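2-nitrobenzoate nitroreductase (Pseudomonas fluorescens, PDB 4Z85) is an FMN-dependent flavoprotein of the flavoredoxin family that reduces the nitro group of 2-nitrobenzoate. Local coordinates at residues Asp76-Val88 with Lys142-Val156. Residues are numbered along the deposited sequence; the frame is centred on the assembly and turned at random.
Sequences DTLKNIIEREQFV and KLYKIIDFSKQRSMV
Leu-78, Ile-81 and Ile-82 of helix 77-84 pack on Leu-143, Ile-146 and Val-156 of the 142-156 hairpin, the helix axis running at 95° to strand 142-150. Packing is tightest where CD1 of Ile-146 meets CG1 of Ile-82 at 3.4 Å, closer than usual for carbons, the two side chains crossing nearly at right angles. In one of its two conformers, the Leu-78 fork spans both strands: CD1 touches Ile-146 CD1 (3.6 Å) and Val-156 CG2, while CD2 lies 3.6 Å from Ser-154 OG, a hydroxyl hydrogen-bonded to His-63. Farther along the helix, Ile-81 CG2 reaches Leu-143 CD1 (3.7 Å). Ile-81 CD1 lies over one face of the Phe-87 ring, offset toward its rim, and Phe-87 CZ nears Val-156 CG1 at 4.1 Å. The looser side is where Glu-85 and Lys-142 are exposed and contact is mostly through backbone: Glu-85, just past the helix with positive phi, accepts Leu-143 N on its O (2.9 Å, 167°), well above the carbonyl plane, and Gln-86 and Lys-142 form an antiparallel non-hydrogen-bonded pair. Strand 86-90 thus joins strand 137-150 in the closed antiparallel barrel; helix 77-84 also borders strand 28-33 through Thr-77 on Val-30, and Arg-153 and Met-155 meet Met-50 of the second subunit.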
# COMPACT_ATOMS: atom_id res chain seq x y z
N ASP A 76 14.33 -2.33 16.03
CA ASP A 76 15.62 -1.69 15.75
C ASP A 76 15.77 -1.27 14.30
O ASP A 76 16.83 -0.77 13.90
CB ASP A 76 16.76 -2.64 16.09
CG ASP A 76 16.73 -3.11 17.52
OD1 ASP A 76 16.92 -2.27 18.43
OD2 ASP A 76 16.51 -4.32 17.74
N THR A 77 14.74 -1.52 13.50
CA THR A 77 14.82 -1.31 12.06
C THR A 77 15.31 0.09 11.70
O THR A 77 16.23 0.25 10.88
CB THR A 77 13.45 -1.53 11.41
OG1 THR A 77 12.92 -2.79 11.85
CG2 THR A 77 13.56 -1.52 9.89
N LEU A 78 14.72 1.10 12.33
CA LEU A 78 15.01 2.49 12.01
C LEU A 78 16.47 2.84 12.28
O LEU A 78 17.12 3.46 11.44
CB LEU A 78 14.10 3.43 12.80
CG LEU A 78 14.10 4.89 12.38
CD1 LEU A 78 13.81 5.02 10.89
CD2 LEU A 78 13.09 5.70 13.20
N LYS A 79 17.00 2.44 13.43
CA LYS A 79 18.39 2.74 13.76
C LYS A 79 19.35 2.03 12.81
O LYS A 79 20.35 2.62 12.37
CB LYS A 79 18.68 2.34 15.22
CG LYS A 79 20.09 2.68 15.69
CD LYS A 79 20.23 2.43 17.19
CE LYS A 79 21.57 2.91 17.71
NZ LYS A 79 21.68 2.70 19.18
N ASN A 80 19.06 0.78 12.46
CA ASN A 80 19.87 0.03 11.51
C ASN A 80 19.91 0.70 10.14
O ASN A 80 20.96 0.77 9.47
CB ASN A 80 19.35 -1.40 11.36
CG ASN A 80 19.47 -2.22 12.63
OD1 ASN A 80 20.03 -1.77 13.64
ND2 ASN A 80 18.94 -3.44 12.59
N ILE A 81 18.75 1.19 9.71
CA ILE A 81 18.65 1.87 8.42
C ILE A 81 19.40 3.21 8.45
O ILE A 81 20.10 3.56 7.50
CB ILE A 81 17.17 2.09 8.01
CG1 ILE A 81 16.55 0.76 7.59
CG2 ILE A 81 17.08 3.13 6.89
CD1 ILE A 81 15.04 0.84 7.31
N ILE A 82 19.25 3.94 9.54
CA ILE A 82 19.94 5.23 9.71
C ILE A 82 21.44 5.04 9.67
O ILE A 82 22.16 5.78 8.98
CB ILE A 82 19.54 5.90 11.03
CG1 ILE A 82 18.11 6.42 10.94
CG2 ILE A 82 20.49 7.05 11.36
CD1 ILE A 82 17.56 6.94 12.25
N GLU A 83 21.92 4.03 10.38
CA GLU A 83 23.35 3.77 10.48
C GLU A 83 23.95 3.26 9.18
O GLU A 83 25.02 3.72 8.77
CB GLU A 83 23.63 2.78 11.61
CG GLU A 83 23.33 3.33 13.00
CD GLU A 83 23.51 2.30 14.11
OE1 GLU A 83 23.53 1.08 13.81
OE2 GLU A 83 23.62 2.72 15.28
N ARG A 84 23.28 2.32 8.52
CA ARG A 84 23.88 1.70 7.33
C ARG A 84 23.44 2.34 6.01
O ARG A 84 24.09 2.16 4.98
CB ARG A 84 23.55 0.21 7.30
CG ARG A 84 23.98 -0.55 8.54
CD ARG A 84 25.18 -1.41 8.23
NE ARG A 84 25.57 -2.24 9.37
CZ ARG A 84 26.48 -3.21 9.29
NH1 ARG A 84 27.08 -3.45 8.14
NH2 ARG A 84 26.78 -3.93 10.37
N GLU A 85 22.33 3.08 6.04
CA GLU A 85 21.73 3.69 4.84
C GLU A 85 21.43 2.64 3.78
O GLU A 85 21.36 2.93 2.58
CB GLU A 85 22.65 4.79 4.29
CG GLU A 85 22.97 5.83 5.35
CD GLU A 85 23.86 6.95 4.85
OE1 GLU A 85 23.88 7.20 3.63
OE2 GLU A 85 24.53 7.57 5.70
N GLN A 86 21.25 1.40 4.24
CA GLN A 86 20.95 0.27 3.38
C GLN A 86 19.98 -0.66 4.07
O GLN A 86 19.98 -0.75 5.30
CB GLN A 86 22.21 -0.53 3.04
CG GLN A 86 23.40 0.23 2.56
CD GLN A 86 24.54 -0.70 2.22
OE1 GLN A 86 24.59 -1.84 2.68
NE2 GLN A 86 25.46 -0.23 1.39
N PHE A 87 19.17 -1.35 3.27
CA PHE A 87 18.30 -2.41 3.81
C PHE A 87 17.67 -3.20 2.68
O PHE A 87 17.75 -2.80 1.50
CB PHE A 87 17.22 -1.85 4.74
CG PHE A 87 16.31 -0.83 4.10
CD1 PHE A 87 16.72 0.49 3.96
CD2 PHE A 87 15.03 -1.18 3.69
CE1 PHE A 87 15.88 1.44 3.39
CE2 PHE A 87 14.18 -0.23 3.12
CZ PHE A 87 14.60 1.08 2.97
N VAL A 88 17.05 -4.33 3.03
CA VAL A 88 16.38 -5.13 2.02
C VAL A 88 14.90 -5.21 2.32
O VAL A 88 14.51 -5.46 3.46
CB VAL A 88 16.93 -6.57 1.93
CG1 VAL A 88 16.03 -7.46 1.04
CG2 VAL A 88 18.37 -6.56 1.40
N LYS A 142 18.70 1.44 -0.81
CA LYS A 142 19.44 2.45 -0.09
C LYS A 142 18.48 3.46 0.48
O LYS A 142 17.40 3.70 -0.06
CB LYS A 142 20.46 3.13 -1.01
CG LYS A 142 21.55 2.17 -1.46
CD LYS A 142 22.54 2.86 -2.40
CE LYS A 142 23.81 2.03 -2.60
NZ LYS A 142 24.77 2.71 -3.53
N LEU A 143 18.86 4.06 1.60
CA LEU A 143 18.05 5.08 2.23
C LEU A 143 18.03 6.33 1.37
O LEU A 143 19.07 6.86 1.01
CB LEU A 143 18.59 5.42 3.62
CG LEU A 143 17.78 6.49 4.36
CD1 LEU A 143 16.36 5.97 4.65
CD2 LEU A 143 18.47 6.94 5.64
N TYR A 144 16.84 6.79 1.04
CA TYR A 144 16.70 8.06 0.35
C TYR A 144 16.56 9.18 1.36
O TYR A 144 17.31 10.17 1.34
CB TYR A 144 15.50 8.02 -0.58
CG TYR A 144 15.45 9.18 -1.55
CD1 TYR A 144 16.18 9.14 -2.73
CD2 TYR A 144 14.68 10.30 -1.28
CE1 TYR A 144 16.12 10.18 -3.63
CE2 TYR A 144 14.62 11.35 -2.18
CZ TYR A 144 15.35 11.29 -3.35
OH TYR A 144 15.29 12.34 -4.24
N LYS A 145 15.58 9.03 2.26
CA LYS A 145 15.37 10.08 3.27
C LYS A 145 14.45 9.58 4.36
O LYS A 145 13.55 8.80 4.09
CB LYS A 145 14.76 11.33 2.63
CG LYS A 145 14.17 12.33 3.60
CD LYS A 145 14.52 13.74 3.19
CE LYS A 145 13.39 14.37 2.40
NZ LYS A 145 13.81 15.70 1.88
N ILE A 146 14.66 10.04 5.59
CA ILE A 146 13.67 9.76 6.63
C ILE A 146 12.93 11.05 6.94
O ILE A 146 13.55 12.09 7.13
CB ILE A 146 14.32 9.19 7.90
CG1 ILE A 146 14.93 7.83 7.59
CG2 ILE A 146 13.28 9.04 9.01
CD1 ILE A 146 15.64 7.22 8.73
N ILE A 147 11.61 10.99 6.92
CA ILE A 147 10.82 12.11 7.39
C ILE A 147 10.21 11.71 8.72
O ILE A 147 9.45 10.77 8.78
CB ILE A 147 9.69 12.50 6.41
CG1 ILE A 147 10.28 13.05 5.10
CG2 ILE A 147 8.78 13.53 7.04
CD1 ILE A 147 9.24 13.44 4.08
N ASP A 148 10.55 12.40 9.80
CA ASP A 148 9.91 12.07 11.08
C ASP A 148 8.45 12.48 11.04
O ASP A 148 8.11 13.60 10.69
CB ASP A 148 10.64 12.75 12.24
CG ASP A 148 12.03 12.20 12.46
OD1 ASP A 148 12.24 10.98 12.23
OD2 ASP A 148 12.91 12.99 12.84
N PHE A 149 7.59 11.53 11.38
CA PHE A 149 6.16 11.71 11.47
C PHE A 149 5.88 12.40 12.80
O PHE A 149 5.27 13.47 12.86
CB PHE A 149 5.49 10.33 11.37
CG PHE A 149 4.00 10.35 11.24
CD1 PHE A 149 3.19 10.35 12.37
CD2 PHE A 149 3.40 10.29 10.00
CE1 PHE A 149 1.82 10.33 12.26
CE2 PHE A 149 2.02 10.27 9.88
CZ PHE A 149 1.22 10.30 11.01
N SER A 150 6.37 11.77 13.85
CA SER A 150 6.26 12.27 15.21
C SER A 150 7.47 11.77 15.97
O SER A 150 8.34 11.13 15.38
CB SER A 150 4.97 11.80 15.87
OG SER A 150 4.93 10.39 15.95
N LYS A 151 7.55 12.02 17.27
CA LYS A 151 8.69 11.53 18.02
C LYS A 151 8.69 10.00 18.13
O LYS A 151 9.71 9.40 18.47
CB LYS A 151 8.74 12.18 19.41
CG LYS A 151 9.28 13.60 19.40
CD LYS A 151 8.28 14.59 19.98
CE LYS A 151 9.00 15.79 20.56
NZ LYS A 151 8.12 16.53 21.52
N GLN A 152 7.56 9.38 17.82
CA GLN A 152 7.40 7.94 17.94
C GLN A 152 7.24 7.19 16.61
O GLN A 152 7.11 5.96 16.59
CB GLN A 152 6.19 7.64 18.83
CG GLN A 152 4.87 8.05 18.19
CD GLN A 152 3.94 8.79 19.15
OE1 GLN A 152 3.56 8.26 20.19
NE2 GLN A 152 3.58 10.02 18.79
N ARG A 153 7.25 7.92 15.49
CA ARG A 153 6.99 7.31 14.18
C ARG A 153 7.74 8.04 13.08
O ARG A 153 7.84 9.26 13.12
CB ARG A 153 5.50 7.33 13.89
CG ARG A 153 5.04 6.46 12.74
CD ARG A 153 3.55 6.24 12.90
NE ARG A 153 2.98 5.38 11.87
CZ ARG A 153 3.12 4.06 11.83
NH1 ARG A 153 3.84 3.43 12.75
NH2 ARG A 153 2.55 3.38 10.86
N SER A 154 8.26 7.30 12.11
CA SER A 154 9.02 7.91 11.02
C SER A 154 8.63 7.29 9.70
O SER A 154 8.31 6.11 9.63
CB SER A 154 10.52 7.74 11.25
OG SER A 154 10.92 8.51 12.37
N MET A 155 8.64 8.10 8.65
CA MET A 155 8.44 7.60 7.30
C MET A 155 9.79 7.41 6.62
O MET A 155 10.54 8.36 6.41
CB MET A 155 7.56 8.56 6.51
CG MET A 155 6.10 8.56 6.99
SD MET A 155 5.06 9.78 6.17
CE MET A 155 5.80 11.28 6.82
N VAL A 156 10.10 6.16 6.31
CA VAL A 156 11.36 5.81 5.67
C VAL A 156 11.13 5.78 4.17
O VAL A 156 10.31 5.00 3.69
CB VAL A 156 11.87 4.44 6.13
CG1 VAL A 156 13.16 4.07 5.37
CG2 VAL A 156 12.07 4.43 7.65